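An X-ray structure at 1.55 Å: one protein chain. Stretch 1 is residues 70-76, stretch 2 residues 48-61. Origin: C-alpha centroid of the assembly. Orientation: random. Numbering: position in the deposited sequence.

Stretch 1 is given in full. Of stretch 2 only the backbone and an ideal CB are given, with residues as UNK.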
# COMPACT_ATOMS: atom_id res chain seq x y z
N PRO A 70 7.08 1.29 -18.16
CA PRO A 70 6.82 2.39 -17.22
C PRO A 70 6.44 1.90 -15.84
O PRO A 70 5.61 0.99 -15.68
CB PRO A 70 5.65 3.15 -17.88
CG PRO A 70 5.54 2.60 -19.28
CD PRO A 70 6.04 1.19 -19.19
N VAL A 71 7.05 2.51 -14.82
CA VAL A 71 6.65 2.28 -13.43
C VAL A 71 5.35 3.01 -13.17
O VAL A 71 5.05 4.06 -13.75
CB VAL A 71 7.76 2.73 -12.45
CG1 VAL A 71 8.01 4.23 -12.56
CG2 VAL A 71 7.39 2.38 -11.01
N GLN A 72 4.55 2.46 -12.27
CA GLN A 72 3.30 3.07 -11.85
C GLN A 72 3.43 3.54 -10.41
O GLN A 72 3.98 2.82 -9.57
CB GLN A 72 2.14 2.07 -11.95
CG GLN A 72 1.98 1.46 -13.34
CD GLN A 72 1.85 2.52 -14.41
OE1 GLN A 72 0.87 3.26 -14.43
NE2 GLN A 72 2.83 2.59 -15.31
N VAL A 73 2.95 4.76 -10.14
CA VAL A 73 2.96 5.33 -8.79
C VAL A 73 1.59 5.94 -8.52
O VAL A 73 1.16 6.83 -9.26
CB VAL A 73 4.07 6.38 -8.61
CG1 VAL A 73 4.04 6.93 -7.16
CG2 VAL A 73 5.45 5.79 -8.95
N MET A 74 0.93 5.48 -7.45
CA MET A 74 -0.40 5.94 -7.09
C MET A 74 -0.35 6.54 -5.70
O MET A 74 0.12 5.89 -4.75
CB MET A 74 -1.41 4.80 -7.16
CG MET A 74 -1.59 4.24 -8.56
SD MET A 74 -1.90 2.46 -8.61
CE MET A 74 -3.33 2.32 -7.54
N LEU A 75 -0.81 7.77 -5.58
CA LEU A 75 -0.89 8.44 -4.29
C LEU A 75 -2.20 8.07 -3.61
O LEU A 75 -3.28 8.35 -4.14
CB LEU A 75 -0.77 9.95 -4.50
CG LEU A 75 -1.06 10.86 -3.33
CD1 LEU A 75 -0.10 10.58 -2.18
CD2 LEU A 75 -0.93 12.30 -3.81
N ALA A 76 -2.11 7.48 -2.41
CA ALA A 76 -3.32 7.18 -1.67
C ALA A 76 -3.93 8.48 -1.14
O ALA A 76 -3.27 9.52 -1.04
CB ALA A 76 -3.04 6.23 -0.50
N UNK A 48 5.46 14.55 4.23
CA UNK A 48 4.87 15.71 3.56
C UNK A 48 4.08 15.31 2.32
O UNK A 48 4.62 14.65 1.42
CB UNK A 48 5.96 16.71 3.18
N UNK A 49 2.81 15.75 2.28
CA UNK A 49 1.97 15.55 1.10
C UNK A 49 2.60 16.14 -0.15
O UNK A 49 2.58 15.50 -1.21
CB UNK A 49 0.59 16.17 1.32
N UNK A 50 3.18 17.34 -0.06
CA UNK A 50 3.71 17.93 -1.28
C UNK A 50 4.88 17.12 -1.83
O UNK A 50 5.03 17.01 -3.06
CB UNK A 50 4.15 19.37 -1.02
N UNK A 51 5.71 16.51 -0.97
CA UNK A 51 6.76 15.62 -1.48
C UNK A 51 6.15 14.42 -2.21
O UNK A 51 6.63 14.04 -3.30
CB UNK A 51 7.66 15.14 -0.34
N UNK A 52 5.11 13.82 -1.64
CA UNK A 52 4.48 12.67 -2.29
C UNK A 52 3.88 13.04 -3.65
O UNK A 52 3.96 12.25 -4.60
CB UNK A 52 3.39 12.09 -1.38
N UNK A 53 3.21 14.20 -3.74
CA UNK A 53 2.62 14.62 -5.01
C UNK A 53 3.72 14.82 -6.06
O UNK A 53 3.59 14.37 -7.21
CB UNK A 53 1.81 15.91 -4.83
N UNK A 54 4.80 15.50 -5.68
CA UNK A 54 5.87 15.75 -6.64
C UNK A 54 6.50 14.45 -7.11
O UNK A 54 6.78 14.28 -8.30
CB UNK A 54 6.94 16.66 -6.03
N UNK A 55 6.73 13.51 -6.18
CA UNK A 55 7.28 12.21 -6.55
C UNK A 55 6.36 11.46 -7.49
O UNK A 55 6.80 10.88 -8.50
CB UNK A 55 7.54 11.37 -5.30
N UNK A 56 5.06 11.43 -7.18
CA UNK A 56 4.09 10.75 -8.03
C UNK A 56 4.09 11.35 -9.43
O UNK A 56 4.10 10.62 -10.43
CB UNK A 56 2.69 10.83 -7.42
N UNK A 57 4.05 12.68 -9.53
CA UNK A 57 4.07 13.34 -10.83
C UNK A 57 5.36 13.04 -11.59
O UNK A 57 5.35 12.90 -12.82
CB UNK A 57 3.90 14.85 -10.66
N UNK A 58 6.48 12.98 -10.88
CA UNK A 58 7.75 12.77 -11.57
C UNK A 58 7.93 11.34 -12.05
O UNK A 58 8.61 11.11 -13.05
CB UNK A 58 8.91 13.15 -10.65
N UNK A 59 7.33 10.36 -11.36
CA UNK A 59 7.64 8.97 -11.61
C UNK A 59 6.51 8.17 -12.22
O UNK A 59 6.79 7.14 -12.86
CB UNK A 59 8.07 8.31 -10.30
N UNK A 60 5.25 8.57 -12.05
CA UNK A 60 4.15 7.75 -12.54
C UNK A 60 4.20 7.67 -14.06
O UNK A 60 4.33 8.68 -14.75
CB UNK A 60 2.80 8.31 -12.08
N UNK A 61 4.11 6.44 -14.57
CA UNK A 61 4.12 6.17 -16.01
C UNK A 61 5.44 6.58 -16.67
O UNK A 61 5.46 7.01 -17.83
CB UNK A 61 2.96 6.90 -16.68

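Positions 48, 50, 51, 54 and 58 have nothing of stretch 1 within 5.5 Å of their ideal CB, so the strand sets no demand there. Position 48 stands just before the helix, where serine, threonine, aspartate or asparagine is common; it is Ser 48, although its side chain makes no capping bond. Many helix-compatible residues, polar, small or apolar, would do at 50, 51, 54 and 58, which hold Ser 50, Ser 51, Val 54 and Ala 58.

At position 49 CA-to-CB points sideways, and a long apolar chain could reach Leu 75. Leu 49 does, its CD1 lying 4.3 Å from Leu 75 CD2.

Position 52 points toward the strand, and its ideal CB is already 3.9 Å from Leu 75 CD1. Little room remains in that direction, so a small residue suits; Ala 52 packs its methyl against this atom.

Position 53 points away, yet Leu 75 CD2 is 4.6 Å from the ideal CB. A flexible or branched apolar chain could cover the leucine's flank, and Ile 53 brings CG1 to 3.7 Å from Leu 75 CD2.

Position 55 points sideways and has nothing of stretch 1 within 5.5 Å of its ideal CB, so stretch 1 does not decide the side chain; it is Ala 55.

At position 56 the ideal CB lies 4.1 Å from Val 73 CG1 and 4.6 Å from Leu 75 CB. A long chain with an aliphatic stem would suit, such as leucine, methionine, lysine or arginine. Arg 56 lays CG 3.4 Å from Val 73 O and brings NH1 to 3.8 Å from Leu 75 CB. A water accepts hydrogen bonds from both Arg 56 NH1 and Leu 75 N, linking the guanidinium to the strand backbone.

Position 57 points away, so a polar residue is reasonable. Asp 57 forms a salt bridge with its neighbour, OD2 lying 2.9 Å from Arg 56 NH2.

The ideal CB of position 59 lies 3.9 Å from Val 73 CG2 and 4.7 Å from Val 71 CG1, a setting for an apolar chain. Leu 59 packs its CB against Val 73 CG2 at 3.9 Å.

Position 60 leaves helical angles beside the backbone of Val 73, whose N offers a donor. Asparagine, aspartate or histidine could accept. His 60 does so through ND1, 3.2 Å from Val 73 N and nearly linear at 169°, with the donor near the ring plane.

Position 61 has positive phi (63°), which favours glycine or asparagine, and the amide of Gln 72 is nearby. Asn 61 suits the positive phi, and its OD1 accepts a weak bond from Gln 72 NE2 at 2.8 Å; its backbone N donates to Val 71 O at 2.7 Å, a bond that does not depend on the side chain.

Stretch 2 48-61: SLSSAIVARDALHN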
# COMPACT_ATOMS: atom_id res chain seq x y z
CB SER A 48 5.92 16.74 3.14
OG SER A 48 6.81 17.02 4.21
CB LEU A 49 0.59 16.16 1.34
CG LEU A 49 -0.32 16.19 0.12
CD1 LEU A 49 -0.66 14.79 -0.34
CD2 LEU A 49 -1.58 16.95 0.52
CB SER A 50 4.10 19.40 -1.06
OG SER A 50 5.03 19.55 -0.03
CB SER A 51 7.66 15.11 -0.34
OG SER A 51 8.32 16.17 0.34
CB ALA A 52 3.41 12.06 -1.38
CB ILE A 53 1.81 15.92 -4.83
CG1 ILE A 53 0.57 15.67 -3.99
CG2 ILE A 53 1.42 16.52 -6.21
CD1 ILE A 53 -0.11 16.99 -3.55
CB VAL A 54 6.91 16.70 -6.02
CG1 VAL A 54 8.22 16.70 -6.85
CG2 VAL A 54 6.33 18.11 -5.94
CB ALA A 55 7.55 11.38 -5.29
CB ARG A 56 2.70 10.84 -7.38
CG ARG A 56 1.64 9.92 -7.99
CD ARG A 56 0.96 10.50 -9.23
NE ARG A 56 0.71 11.94 -9.09
CZ ARG A 56 -0.33 12.46 -8.45
NH1 ARG A 56 -1.24 11.68 -7.90
NH2 ARG A 56 -0.46 13.77 -8.37
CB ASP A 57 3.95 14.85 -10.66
CG ASP A 57 2.56 15.28 -10.29
OD1 ASP A 57 2.39 16.49 -10.01
OD2 ASP A 57 1.65 14.43 -10.25
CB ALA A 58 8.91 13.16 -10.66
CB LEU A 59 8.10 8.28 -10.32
CG LEU A 59 9.42 8.79 -9.74
CD1 LEU A 59 9.67 8.21 -8.34
CD2 LEU A 59 10.58 8.50 -10.68
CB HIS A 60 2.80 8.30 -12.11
CG HIS A 60 1.64 7.55 -12.71
ND1 HIS A 60 1.44 6.20 -12.50
CD2 HIS A 60 0.64 7.96 -13.53
CE1 HIS A 60 0.36 5.81 -13.15
NE2 HIS A 60 -0.15 6.86 -13.78
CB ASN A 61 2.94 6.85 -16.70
CG ASN A 61 1.62 6.19 -16.37
OD1 ASN A 61 1.58 5.02 -15.98
ND2 ASN A 61 0.53 6.94 -16.51
O HOH W 1 -2.05 8.87 -8.05
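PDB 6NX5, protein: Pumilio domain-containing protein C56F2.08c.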